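Local coordinates for fiber protein (Human adenovirus 14, PDB 3F0Y) that forms the receptor-binding trimeric knob of the adenovirus fiber, which probably engages CD46 on host cells, at residues K47-G60 against T193-R205. Sequence-based numbering, arbitrary orientation. Where two conformers were deposited one is given.
Sequences KTGALVTAFVYVIG and TLVTSPFTFYYIR
Thr196 OG1 accepts the backbone N-H of Val58 at 2.9 Å and donates to a water that also bridges Val56 O and Ser197 O. Threonine suits this spot because, with chi1 at 65°, its hydroxyl stands between backbone N and carbonyl carbon and takes an acceptor role usually filled by a main-chain carbonyl, while its methyl presses on Val58 CG2. Here the register slips by one residue: beyond it Gly60 N bonds to Leu194 O, and before it regular antiparallel pairing runs from Val56–Phe199 to Leu51–Ile204. Strand 199-204 is the outermost strand, within this chain, of the sheet 16-18, 39-48, 51-60, 199-204, one of the two antiparallel sheets packed together in the adenovirus knob's beta-sandwich. On the face turned to strand 151-160, small or branched residues meet rings: Ala54 CB sits over the Phe201 ring, 3.5 Å from its centroid, and Val52 CB lies over the Tyr203 ring, whose OH bonds to Phe118 O. The other face carries Phe55, whose CE1 meets Pro198 CB at 3.4 Å and whose edge receives Thr200 OG1; in the conformer given, Tyr202 OH is within hydrogen-bonding range of Tyr202 OH of the second and third subunits. At the far end the type II' turn of 48-51 is clasped by Arg205. Its backbone N-H donates to Ala50 O almost straight (177°), and the chain, extended from CG to NE, brings NE to Gly49 O at 2.8 Å, with a weak second bond from NH2. Gly49, with positive phi (63°), fits the turn, and Lys47 CG lies over one guanidinium face, while Lys47 NZ bonds to Ser117 OG.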
loop_
_atom_site.group_PDB
_atom_site.type_symbol
_atom_site.label_atom_id
_atom_site.label_comp_id
_atom_site.label_asym_id
_atom_site.label_seq_id
_atom_site.Cartn_x
_atom_site.Cartn_y
_atom_site.Cartn_z
ATOM N N LYS A 47 4.454 -11.058 -7.722
ATOM C CA LYS A 47 4.621 -10.380 -9.004
ATOM C C LYS A 47 3.331 -9.678 -9.396
ATOM O O LYS A 47 2.296 -10.323 -9.566
ATOM C CB LYS A 47 5.022 -11.374 -10.093
ATOM C CG LYS A 47 6.478 -11.777 -10.021
ATOM C CD LYS A 47 6.785 -12.920 -10.960
ATOM C CE LYS A 47 8.274 -13.098 -11.102
ATOM N NZ LYS A 47 8.626 -14.323 -11.864
ATOM N N THR A 48 3.402 -8.356 -9.532
ATOM C CA THR A 48 2.243 -7.535 -9.867
ATOM C C THR A 48 2.605 -6.572 -10.998
ATOM O O THR A 48 3.000 -5.428 -10.759
ATOM C CB THR A 48 1.744 -6.749 -8.637
ATOM O OG1 THR A 48 2.806 -5.946 -8.111
ATOM C CG2 THR A 48 1.262 -7.702 -7.553
ATOM N N GLY A 49 2.471 -7.053 -12.233
ATOM C CA GLY A 49 2.871 -6.288 -13.410
ATOM C C GLY A 49 4.365 -6.019 -13.401
ATOM O O GLY A 49 5.161 -6.930 -13.190
ATOM N N ALA A 50 4.742 -4.761 -13.603
ATOM C CA ALA A 50 6.150 -4.358 -13.577
ATOM C C ALA A 50 6.723 -4.291 -12.159
ATOM O O ALA A 50 7.927 -4.103 -11.988
ATOM C CB ALA A 50 6.317 -3.011 -14.261
ATOM N N LEU A 51 5.863 -4.436 -11.152
ATOM C CA LEU A 51 6.265 -4.298 -9.757
ATOM C C LEU A 51 6.242 -5.625 -9.017
ATOM O O LEU A 51 5.627 -6.592 -9.462
ATOM C CB LEU A 51 5.320 -3.335 -9.035
ATOM C CG LEU A 51 5.109 -1.958 -9.662
ATOM C CD1 LEU A 51 4.141 -1.154 -8.816
ATOM C CD2 LEU A 51 6.431 -1.230 -9.812
ATOM N N VAL A 52 6.923 -5.647 -7.876
ATOM C CA VAL A 52 6.771 -6.703 -6.889
ATOM C C VAL A 52 6.042 -6.095 -5.703
ATOM O O VAL A 52 6.406 -5.014 -5.241
ATOM C CB VAL A 52 8.135 -7.263 -6.426
ATOM C CG1 VAL A 52 8.018 -7.938 -5.060
ATOM C CG2 VAL A 52 8.687 -8.236 -7.457
ATOM N N THR A 53 4.997 -6.771 -5.240
ATOM C CA THR A 53 4.355 -6.436 -3.974
ATOM C C THR A 53 5.082 -7.209 -2.873
ATOM O O THR A 53 5.002 -8.435 -2.817
ATOM C CB THR A 53 2.865 -6.831 -3.975
ATOM O OG1 THR A 53 2.201 -6.212 -5.083
ATOM C CG2 THR A 53 2.192 -6.409 -2.679
ATOM N N ALA A 54 5.802 -6.489 -2.016
ATOM C CA ALA A 54 6.560 -7.101 -0.925
ATOM C C ALA A 54 5.805 -6.909 0.384
ATOM O O ALA A 54 5.427 -5.794 0.727
ATOM C CB ALA A 54 7.948 -6.492 -0.835
ATOM N N PHE A 55 5.612 -8.009 1.106
ATOM C CA PHE A 55 4.744 -8.071 2.275
ATOM C C PHE A 55 5.548 -8.744 3.386
ATOM O O PHE A 55 5.855 -9.933 3.295
ATOM C CB PHE A 55 3.507 -8.890 1.892
ATOM C CG PHE A 55 2.539 -9.148 3.014
ATOM C CD1 PHE A 55 1.499 -8.263 3.269
ATOM C CD2 PHE A 55 2.622 -10.316 3.767
ATOM C CE1 PHE A 55 0.580 -8.516 4.279
ATOM C CE2 PHE A 55 1.708 -10.572 4.782
ATOM C CZ PHE A 55 0.685 -9.674 5.035
ATOM N N VAL A 56 5.915 -7.981 4.416
ATOM C CA VAL A 56 6.898 -8.460 5.391
ATOM C C VAL A 56 6.564 -8.125 6.848
ATOM O O VAL A 56 6.100 -7.029 7.163
ATOM C CB VAL A 56 8.318 -7.932 5.047
ATOM C CG1 VAL A 56 8.400 -6.418 5.229
ATOM C CG2 VAL A 56 9.380 -8.644 5.882
ATOM N N TYR A 57 6.792 -9.097 7.726
ATOM C CA TYR A 57 6.755 -8.864 9.166
ATOM C C TYR A 57 7.572 -9.918 9.893
ATOM O O TYR A 57 8.021 -10.898 9.293
ATOM C CB TYR A 57 5.318 -8.818 9.703
ATOM C CG TYR A 57 4.492 -10.069 9.493
ATOM C CD1 TYR A 57 3.979 -10.384 8.240
ATOM C CD2 TYR A 57 4.197 -10.921 10.556
ATOM C CE1 TYR A 57 3.211 -11.522 8.044
ATOM C CE2 TYR A 57 3.426 -12.062 10.369
ATOM C CZ TYR A 57 2.937 -12.356 9.110
ATOM O OH TYR A 57 2.173 -13.480 8.908
ATOM N N VAL A 58 7.779 -9.697 11.186
ATOM C CA VAL A 58 8.574 -10.600 12.001
ATOM C C VAL A 58 7.752 -11.124 13.170
ATOM O O VAL A 58 6.925 -10.407 13.732
ATOM C CB VAL A 58 9.858 -9.914 12.523
ATOM C CG1 VAL A 58 10.693 -9.409 11.361
ATOM C CG2 VAL A 58 9.522 -8.774 13.468
ATOM N N ILE A 59 7.969 -12.391 13.507
ATOM C CA ILE A 59 7.392 -12.990 14.702
ATOM C C ILE A 59 8.558 -13.474 15.554
ATOM O O ILE A 59 9.294 -14.377 15.154
ATOM C CB ILE A 59 6.459 -14.167 14.366
ATOM C CG1 ILE A 59 5.354 -13.718 13.405
ATOM C CG2 ILE A 59 5.850 -14.746 15.639
ATOM C CD1 ILE A 59 4.541 -14.852 12.846
ATOM N N GLY A 60 8.736 -12.849 16.712
ATOM C CA GLY A 60 9.877 -13.130 17.570
ATOM C C GLY A 60 9.795 -14.493 18.231
ATOM O O GLY A 60 8.706 -14.971 18.554
ATOM N N THR A 193 5.777 -11.558 23.078
ATOM C CA THR A 193 6.355 -11.845 21.770
ATOM C C THR A 193 6.412 -10.573 20.939
ATOM O O THR A 193 5.410 -9.872 20.802
ATOM C CB THR A 193 5.526 -12.896 21.005
ATOM O OG1 THR A 193 5.367 -14.062 21.818
ATOM C CG2 THR A 193 6.213 -13.284 19.697
ATOM N N LEU A 194 7.591 -10.283 20.392
ATOM C CA LEU A 194 7.759 -9.164 19.476
ATOM C C LEU A 194 7.183 -9.545 18.118
ATOM O O LEU A 194 7.777 -10.337 17.383
ATOM C CB LEU A 194 9.238 -8.784 19.345
ATOM C CG LEU A 194 9.612 -7.696 18.331
ATOM C CD1 LEU A 194 8.590 -6.568 18.305
ATOM C CD2 LEU A 194 11.006 -7.154 18.632
ATOM N N VAL A 195 6.013 -8.996 17.808
ATOM C CA VAL A 195 5.383 -9.172 16.508
ATOM C C VAL A 195 5.212 -7.804 15.859
ATOM O O VAL A 195 4.669 -6.889 16.474
ATOM C CB VAL A 195 3.997 -9.838 16.634
ATOM C CG1 VAL A 195 3.287 -9.873 15.281
ATOM C CG2 VAL A 195 4.130 -11.240 17.208
ATOM N N THR A 196 5.686 -7.661 14.625
ATOM C CA THR A 196 5.418 -6.454 13.847
ATOM C C THR A 196 4.211 -6.720 12.954
ATOM O O THR A 196 4.009 -7.846 12.497
ATOM C CB THR A 196 6.632 -6.032 12.986
ATOM O OG1 THR A 196 6.898 -7.022 11.985
ATOM C CG2 THR A 196 7.872 -5.834 13.853
ATOM N N SER A 197 3.398 -5.694 12.723
ATOM C CA SER A 197 2.287 -5.809 11.785
ATOM C C SER A 197 2.858 -5.826 10.370
ATOM O O SER A 197 3.950 -5.306 10.142
ATOM C CB SER A 197 1.290 -4.662 11.961
ATOM O OG SER A 197 1.895 -3.405 11.722
ATOM N N PRO A 198 2.130 -6.428 9.413
ATOM C CA PRO A 198 2.680 -6.535 8.065
ATOM C C PRO A 198 2.991 -5.179 7.446
ATOM O O PRO A 198 2.188 -4.250 7.554
ATOM C CB PRO A 198 1.566 -7.234 7.279
ATOM C CG PRO A 198 0.709 -7.882 8.296
ATOM C CD PRO A 198 0.787 -7.025 9.510
ATOM N N PHE A 199 4.163 -5.069 6.831
ATOM C CA PHE A 199 4.505 -3.902 6.034
ATOM C C PHE A 199 4.514 -4.307 4.571
ATOM O O PHE A 199 5.205 -5.254 4.190
ATOM C CB PHE A 199 5.870 -3.349 6.431
ATOM C CG PHE A 199 6.325 -2.199 5.576
ATOM C CD1 PHE A 199 5.541 -1.058 5.455
ATOM C CD2 PHE A 199 7.533 -2.254 4.894
ATOM C CE1 PHE A 199 5.951 0.006 4.665
ATOM C CE2 PHE A 199 7.954 -1.187 4.106
ATOM C CZ PHE A 199 7.161 -0.057 3.991
ATOM N N THR A 200 3.737 -3.592 3.762
ATOM C CA THR A 200 3.715 -3.815 2.324
ATOM C C THR A 200 4.417 -2.670 1.612
ATOM O O THR A 200 4.074 -1.506 1.809
ATOM C CB THR A 200 2.283 -3.941 1.787
ATOM O OG1 THR A 200 1.628 -5.033 2.442
ATOM C CG2 THR A 200 2.294 -4.197 0.283
ATOM N N PHE A 201 5.414 -3.009 0.799
ATOM C CA PHE A 201 6.063 -2.033 -0.062
ATOM C C PHE A 201 6.182 -2.574 -1.474
ATOM O O PHE A 201 5.983 -3.768 -1.718
ATOM C CB PHE A 201 7.430 -1.609 0.488
ATOM C CG PHE A 201 8.435 -2.723 0.582
ATOM C CD1 PHE A 201 9.428 -2.864 -0.378
ATOM C CD2 PHE A 201 8.411 -3.609 1.651
ATOM C CE1 PHE A 201 10.369 -3.882 -0.284
ATOM C CE2 PHE A 201 9.348 -4.629 1.750
ATOM C CZ PHE A 201 10.328 -4.765 0.781
ATOM N N TYR A 202 6.501 -1.672 -2.395
ATOM C CA TYR A 202 6.546 -1.996 -3.813
ATOM C C TYR A 202 7.880 -1.583 -4.414
ATOM O O TYR A 202 8.483 -0.594 -3.998
ATOM C CB TYR A 202 5.391 -1.306 -4.544
ATOM C CG TYR A 202 4.078 -1.416 -3.805
ATOM C CD1 TYR A 202 3.119 -2.353 -4.176
ATOM C CD2 TYR A 202 3.807 -0.598 -2.710
ATOM C CE1 TYR A 202 1.921 -2.458 -3.486
ATOM C CE2 TYR A 202 2.618 -0.694 -2.018
ATOM C CZ TYR A 202 1.680 -1.624 -2.408
ATOM O OH TYR A 202 0.499 -1.714 -1.714
ATOM N N TYR A 203 8.341 -2.359 -5.387
ATOM C CA TYR A 203 9.546 -2.010 -6.109
ATOM C C TYR A 203 9.498 -2.539 -7.532
ATOM O O TYR A 203 8.816 -3.528 -7.817
ATOM C CB TYR A 203 10.806 -2.479 -5.369
ATOM C CG TYR A 203 10.941 -3.971 -5.134
ATOM C CD1 TYR A 203 11.367 -4.822 -6.149
ATOM C CD2 TYR A 203 10.690 -4.523 -3.881
ATOM C CE1 TYR A 203 11.516 -6.188 -5.931
ATOM C CE2 TYR A 203 10.837 -5.887 -3.650
ATOM C CZ TYR A 203 11.251 -6.713 -4.681
ATOM O OH TYR A 203 11.401 -8.063 -4.461
ATOM N N ILE A 204 10.213 -1.853 -8.416
ATOM C CA ILE A 204 10.282 -2.225 -9.820
ATOM C C ILE A 204 11.141 -3.472 -9.924
ATOM O O ILE A 204 12.277 -3.495 -9.448
ATOM C CB ILE A 204 10.881 -1.097 -10.677
ATOM C CG1 ILE A 204 9.972 0.135 -10.640
ATOM C CG2 ILE A 204 11.079 -1.566 -12.114
ATOM C CD1 ILE A 204 10.603 1.378 -11.217
ATOM N N ARG A 205 10.599 -4.514 -10.539
ATOM C CA ARG A 205 11.285 -5.795 -10.534
ATOM C C ARG A 205 12.255 -5.966 -11.699
ATOM O O ARG A 205 12.095 -5.371 -12.768
ATOM C CB ARG A 205 10.297 -6.964 -10.447
ATOM C CG ARG A 205 9.293 -7.101 -11.570
ATOM C CD ARG A 205 8.230 -8.119 -11.166
ATOM N NE ARG A 205 7.260 -8.426 -12.212
ATOM C CZ ARG A 205 7.524 -9.135 -13.310
ATOM N NH1 ARG A 205 8.738 -9.621 -13.536
ATOM N NH2 ARG A 205 6.562 -9.358 -14.196
HETATM O O HOH W 1 9.931 -4.179 -14.077
HETATM O O HOH W 2 6.507 -5.503 9.527
#